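PDB 4O5P: DUF2235 domain-containing protein from Pseudomonas aeruginosa, which is a type VI secretion phospholipase effector (Tle1) that probably hydrolyses membrane phospholipids with an alpha/beta-hydrolase-type catalytic domain. Local coordinates for residues I10-H14 with F457-Q461; E399-S403 with E657-D661. Numbering follows the deposited sequence.

Following the chain from its N terminus, I10-H14 comes first, running from the last residue of strand 7-10 into the loop that follows. E399-S403 comes next, leading into helix 403-416, then F457-Q461 on helix 451-463 and finally E657-D661 at the end of helix 649-657 and beyond. The order of segments therefore alternates: contact 1 closes a loop of over 440 residues, contact 2 one of about 250, and the two loops cross, neither enclosing the other. Their centres lie about 14 Å apart, and they touch where F457 CD2 packs 4.2 Å from L402 CD1. Contact 1 ties the N-terminal edge of the sheet to helix 451-463; contact 2 joins the catalytic and C-terminal family regions.

Contact 1 of 2, residues I10-H14 with F457-Q461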
loop_
_atom_site.group_PDB
_atom_site.type_symbol
_atom_site.label_atom_id
_atom_site.label_comp_id
_atom_site.label_asym_id
_atom_site.label_seq_id
_atom_site.Cartn_x
_atom_site.Cartn_y
_atom_site.Cartn_z
ATOM N N ILE A 10 2.563 11.125 -18.077
ATOM C CA ILE A 10 2.999 12.027 -17.020
ATOM C C ILE A 10 1.719 12.625 -16.449
ATOM O O ILE A 10 0.723 12.749 -17.181
ATOM C CB ILE A 10 3.887 13.163 -17.592
ATOM C CG1 ILE A 10 5.168 12.593 -18.179
ATOM C CG2 ILE A 10 4.296 14.160 -16.512
ATOM C CD1 ILE A 10 5.982 11.792 -17.154
ATOM N N ALA A 11 1.728 12.987 -15.165
ATOM C CA ALA A 11 0.636 13.756 -14.571
ATOM C C ALA A 11 0.209 14.901 -15.488
ATOM O O ALA A 11 1.050 15.515 -16.137
ATOM C CB ALA A 11 1.060 14.318 -13.238
ATOM N N PRO A 12 -1.103 15.180 -15.549
ATOM C CA PRO A 12 -1.539 16.349 -16.313
ATOM C C PRO A 12 -1.139 17.620 -15.580
ATOM O O PRO A 12 -0.843 17.568 -14.383
ATOM C CB PRO A 12 -3.066 16.206 -16.338
ATOM C CG PRO A 12 -3.398 15.382 -15.125
ATOM C CD PRO A 12 -2.232 14.423 -14.981
ATOM N N THR A 13 -1.114 18.741 -16.294
ATOM C CA THR A 13 -0.808 20.033 -15.686
ATOM C C THR A 13 -1.920 20.321 -14.691
ATOM O O THR A 13 -3.037 19.833 -14.862
ATOM C CB THR A 13 -0.757 21.131 -16.762
ATOM O OG1 THR A 13 -0.296 22.353 -16.184
ATOM C CG2 THR A 13 -2.143 21.343 -17.379
ATOM N N HIS A 14 -1.628 21.061 -13.629
ATOM C CA HIS A 14 -2.669 21.346 -12.647
ATOM C C HIS A 14 -3.288 22.697 -12.951
ATOM O O HIS A 14 -2.575 23.699 -12.954
ATOM C CB HIS A 14 -2.125 21.368 -11.228
ATOM C CG HIS A 14 -3.150 21.766 -10.214
ATOM N ND1 HIS A 14 -4.137 20.905 -9.782
ATOM C CD2 HIS A 14 -3.374 22.943 -9.583
ATOM C CE1 HIS A 14 -4.915 21.531 -8.915
ATOM N NE2 HIS A 14 -4.472 22.769 -8.774
ATOM N N PHE A 457 4.514 22.423 -8.892
ATOM C CA PHE A 457 4.102 21.171 -9.488
ATOM C C PHE A 457 4.175 21.291 -11.003
ATOM O O PHE A 457 4.769 20.463 -11.675
ATOM C CB PHE A 457 2.676 20.799 -9.064
ATOM C CG PHE A 457 2.138 19.620 -9.802
ATOM C CD1 PHE A 457 1.486 19.783 -11.021
ATOM C CD2 PHE A 457 2.318 18.341 -9.301
ATOM C CE1 PHE A 457 1.013 18.687 -11.718
ATOM C CE2 PHE A 457 1.838 17.238 -9.986
ATOM C CZ PHE A 457 1.183 17.412 -11.198
ATOM N N ASN A 458 3.560 22.324 -11.558
ATOM C CA ASN A 458 3.581 22.488 -13.003
ATOM C C ASN A 458 4.990 22.634 -13.596
ATOM O O ASN A 458 5.217 22.261 -14.739
ATOM C CB ASN A 458 2.658 23.632 -13.422
ATOM C CG ASN A 458 1.187 23.302 -13.186
ATOM O OD1 ASN A 458 0.785 22.139 -13.247
ATOM N ND2 ASN A 458 0.378 24.330 -12.909
ATOM N N ALA A 459 5.948 23.149 -12.828
ATOM C CA ALA A 459 7.321 23.191 -13.349
ATOM C C ALA A 459 7.840 21.762 -13.498
ATOM O O ALA A 459 8.445 21.382 -14.531
ATOM C CB ALA A 459 8.223 24.004 -12.438
ATOM N N TRP A 460 7.594 20.959 -12.464
ATOM C CA TRP A 460 7.909 19.546 -12.591
ATOM C C TRP A 460 7.189 18.911 -13.787
ATOM O O TRP A 460 7.799 18.233 -14.613
ATOM C CB TRP A 460 7.569 18.786 -11.311
ATOM C CG TRP A 460 7.943 17.352 -11.439
ATOM C CD1 TRP A 460 9.165 16.796 -11.184
ATOM C CD2 TRP A 460 7.115 16.297 -11.920
ATOM N NE1 TRP A 460 9.135 15.449 -11.443
ATOM C CE2 TRP A 460 7.881 15.114 -11.900
ATOM C CE3 TRP A 460 5.781 16.227 -12.342
ATOM C CZ2 TRP A 460 7.371 13.875 -12.293
ATOM C CZ3 TRP A 460 5.272 15.000 -12.754
ATOM C CH2 TRP A 460 6.065 13.839 -12.715
ATOM N N GLN A 461 5.887 19.140 -13.889
ATOM C CA GLN A 461 5.091 18.485 -14.908
ATOM C C GLN A 461 5.614 18.816 -16.294
ATOM O O GLN A 461 5.675 17.950 -17.174
ATOM C CB GLN A 461 3.634 18.907 -14.783
ATOM C CG GLN A 461 2.673 18.044 -15.579
ATOM C CD GLN A 461 2.613 18.406 -17.052
ATOM O OE1 GLN A 461 2.863 19.552 -17.437
ATOM N NE2 GLN A 461 2.281 17.425 -17.886
HETATM O O HOH W 1 2.623 21.951 -16.579
#
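Polar side chains of a helix grip the backbone of an extended N-terminal segment here, where the chain runs out of strand 7-10, at the edge of the mixed sheet, and its following loop lies against helix 451-463. N458 pairs through both side-chain amide atoms with the main chain of H14: H14 N donates to N458 OD1 (2.7 Å, 175°), and N458 ND2 donates to H14 O (3.0 Å). Three residues further along the helix, Q461 NE2 donates to A11 O (2.9 Å). Such side-chain amide to backbone pairing fastens a loop without regular structure to a helix. A water bridges T13 OG1 (3.0 Å), N458 O (3.2 Å) and Q461 OE1 (2.6 Å). A11 CB lies 3.7 Å from F457 CZ, at the ring edge, and I10 CG2 4.0 Å from W460 CZ3. W460 NE1 bonds to E476. A11 keeps its backbone bonding to A374 of strand 370-375, while H14 and F457 both pack on I405 of helix 403-416 and W460 on helix 649-657.

Contact 2 of 2, residues E399-S403 with E657-D661; sequences EFLLS and EQVHD
Two mostly loop segments meet in a buried contact of 240 Å², with L402 and Q658 nearest (CA to CA 5.4 Å). E399 and F400 end a 3-10 segment; L401 is extended (phi/psi -78/125), and L402 turns to helical angles. Along the second segment, E657 closes helix 649-657, and its carboxylate forms a salt bridge with R456. Q658 (-122/-42) leaves helical geometry; L402 CB lies 4.0 Å from Q658 CB. Its side chain, chi1 -93° and chi2 p, lets Q658 NE2 donate to F400 O (2.9 Å, 166°), while OE1 bonds to R456. A water accepts from L402 N (2.8 Å) and donates to Q658 O (2.7 Å). V659, extended, places CG2 3.8 Å from L402 CD2, with L402 in t,p. H660, chi1 m, sets CE1 4.5 Å from L401 CD1, at the ring edge; its ND1 bonds to D381 and its ring stacks on Y386. A glutamine just after one helix thus bonds to backbone before another, joining the lead-in to helix 403-416, in the alpha/beta-hydrolase-clan catalytic range, to the end of helix 649-657.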
loop_
_atom_site.group_PDB
_atom_site.type_symbol
_atom_site.label_atom_id
_atom_site.label_comp_id
_atom_site.label_asym_id
_atom_site.label_seq_id
_atom_site.Cartn_x
_atom_site.Cartn_y
_atom_site.Cartn_z
ATOM N N GLU A 399 -2.321 23.362 2.321
ATOM C CA GLU A 399 -2.450 23.799 0.920
ATOM C C GLU A 399 -1.100 23.878 0.183
ATOM O O GLU A 399 -1.058 24.182 -1.017
ATOM C CB GLU A 399 -3.212 25.133 0.806
ATOM C CG GLU A 399 -2.427 26.377 1.222
ATOM C CD GLU A 399 -2.577 26.713 2.699
ATOM O OE1 GLU A 399 -2.764 25.788 3.535
ATOM O OE2 GLU A 399 -2.505 27.921 3.026
ATOM N N PHE A 400 -0.002 23.597 0.891
ATOM C CA PHE A 400 1.324 23.566 0.260
ATOM C C PHE A 400 1.858 22.145 0.138
ATOM O O PHE A 400 2.968 21.920 -0.358
ATOM C CB PHE A 400 2.318 24.433 1.038
ATOM C CG PHE A 400 1.947 25.888 1.076
ATOM C CD1 PHE A 400 2.205 26.717 -0.016
ATOM C CD2 PHE A 400 1.328 26.428 2.198
ATOM C CE1 PHE A 400 1.855 28.063 0.013
ATOM C CE2 PHE A 400 0.982 27.776 2.240
ATOM C CZ PHE A 400 1.244 28.596 1.145
ATOM N N LEU A 401 1.053 21.193 0.593
ATOM C CA LEU A 401 1.432 19.790 0.643
ATOM C C LEU A 401 1.314 19.197 -0.758
ATOM O O LEU A 401 0.245 19.278 -1.381
ATOM C CB LEU A 401 0.483 19.073 1.618
ATOM C CG LEU A 401 0.880 18.013 2.650
ATOM C CD1 LEU A 401 2.218 18.265 3.318
ATOM C CD2 LEU A 401 -0.228 17.898 3.714
ATOM N N LEU A 402 2.396 18.596 -1.255
ATOM C CA LEU A 402 2.436 18.121 -2.637
ATOM C C LEU A 402 1.265 17.171 -2.966
ATOM O O LEU A 402 0.630 17.254 -4.039
ATOM C CB LEU A 402 3.799 17.467 -2.906
ATOM C CG LEU A 402 4.095 16.921 -4.300
ATOM C CD1 LEU A 402 3.813 17.945 -5.380
ATOM C CD2 LEU A 402 5.558 16.474 -4.373
ATOM N N SER A 403 0.945 16.310 -2.009
ATOM C CA SER A 403 -0.104 15.311 -2.184
ATOM C C SER A 403 -1.488 15.898 -2.490
ATOM O O SER A 403 -2.395 15.168 -2.864
ATOM C CB SER A 403 -0.188 14.431 -0.943
ATOM O OG SER A 403 -0.288 15.227 0.215
ATOM N N GLU A 657 10.942 22.166 -0.728
ATOM C CA GLU A 657 9.828 22.442 0.183
ATOM C C GLU A 657 8.568 21.577 -0.014
ATOM O O GLU A 657 7.603 21.706 0.738
ATOM C CB GLU A 657 9.434 23.930 0.106
ATOM C CG GLU A 657 10.549 24.900 0.510
ATOM C CD GLU A 657 10.072 26.343 0.547
ATOM O OE1 GLU A 657 9.029 26.654 -0.070
ATOM O OE2 GLU A 657 10.734 27.169 1.208
ATOM N N GLN A 658 8.564 20.697 -1.010
ATOM C CA GLN A 658 7.383 19.837 -1.218
ATOM C C GLN A 658 7.693 18.339 -1.166
ATOM O O GLN A 658 6.959 17.579 -0.539
ATOM C CB GLN A 658 6.678 20.202 -2.523
ATOM C CG GLN A 658 5.536 21.227 -2.331
ATOM C CD GLN A 658 6.010 22.648 -2.059
ATOM O OE1 GLN A 658 7.023 23.093 -2.601
ATOM N NE2 GLN A 658 5.267 23.373 -1.220
ATOM N N VAL A 659 8.805 17.942 -1.784
ATOM C CA VAL A 659 9.165 16.538 -1.910
ATOM C C VAL A 659 9.833 16.011 -0.646
ATOM O O VAL A 659 10.886 16.513 -0.220
ATOM C CB VAL A 659 10.070 16.296 -3.137
ATOM C CG1 VAL A 659 10.549 14.833 -3.189
ATOM C CG2 VAL A 659 9.319 16.664 -4.425
ATOM N N HIS A 660 9.231 14.983 -0.058
ATOM C CA HIS A 660 9.784 14.373 1.157
ATOM C C HIS A 660 10.861 13.349 0.832
ATOM O O HIS A 660 11.154 13.090 -0.329
ATOM C CB HIS A 660 8.691 13.737 2.022
ATOM C CG HIS A 660 7.765 14.730 2.652
ATOM N ND1 HIS A 660 6.832 15.443 1.922
ATOM C CD2 HIS A 660 7.630 15.134 3.938
ATOM C CE1 HIS A 660 6.157 16.237 2.741
ATOM N NE2 HIS A 660 6.627 16.071 3.969
ATOM N N ASP A 661 11.463 12.786 1.872
ATOM C CA ASP A 661 12.550 11.843 1.687
ATOM C C ASP A 661 12.174 10.651 2.534
ATOM O O ASP A 661 12.428 10.619 3.743
ATOM C CB ASP A 661 13.876 12.458 2.155
ATOM C CG ASP A 661 15.084 11.587 1.825
ATOM O OD1 ASP A 661 14.946 10.346 1.773
ATOM O OD2 ASP A 661 16.191 12.134 1.631
HETATM O O HOH W 2 4.495 18.039 0.518
#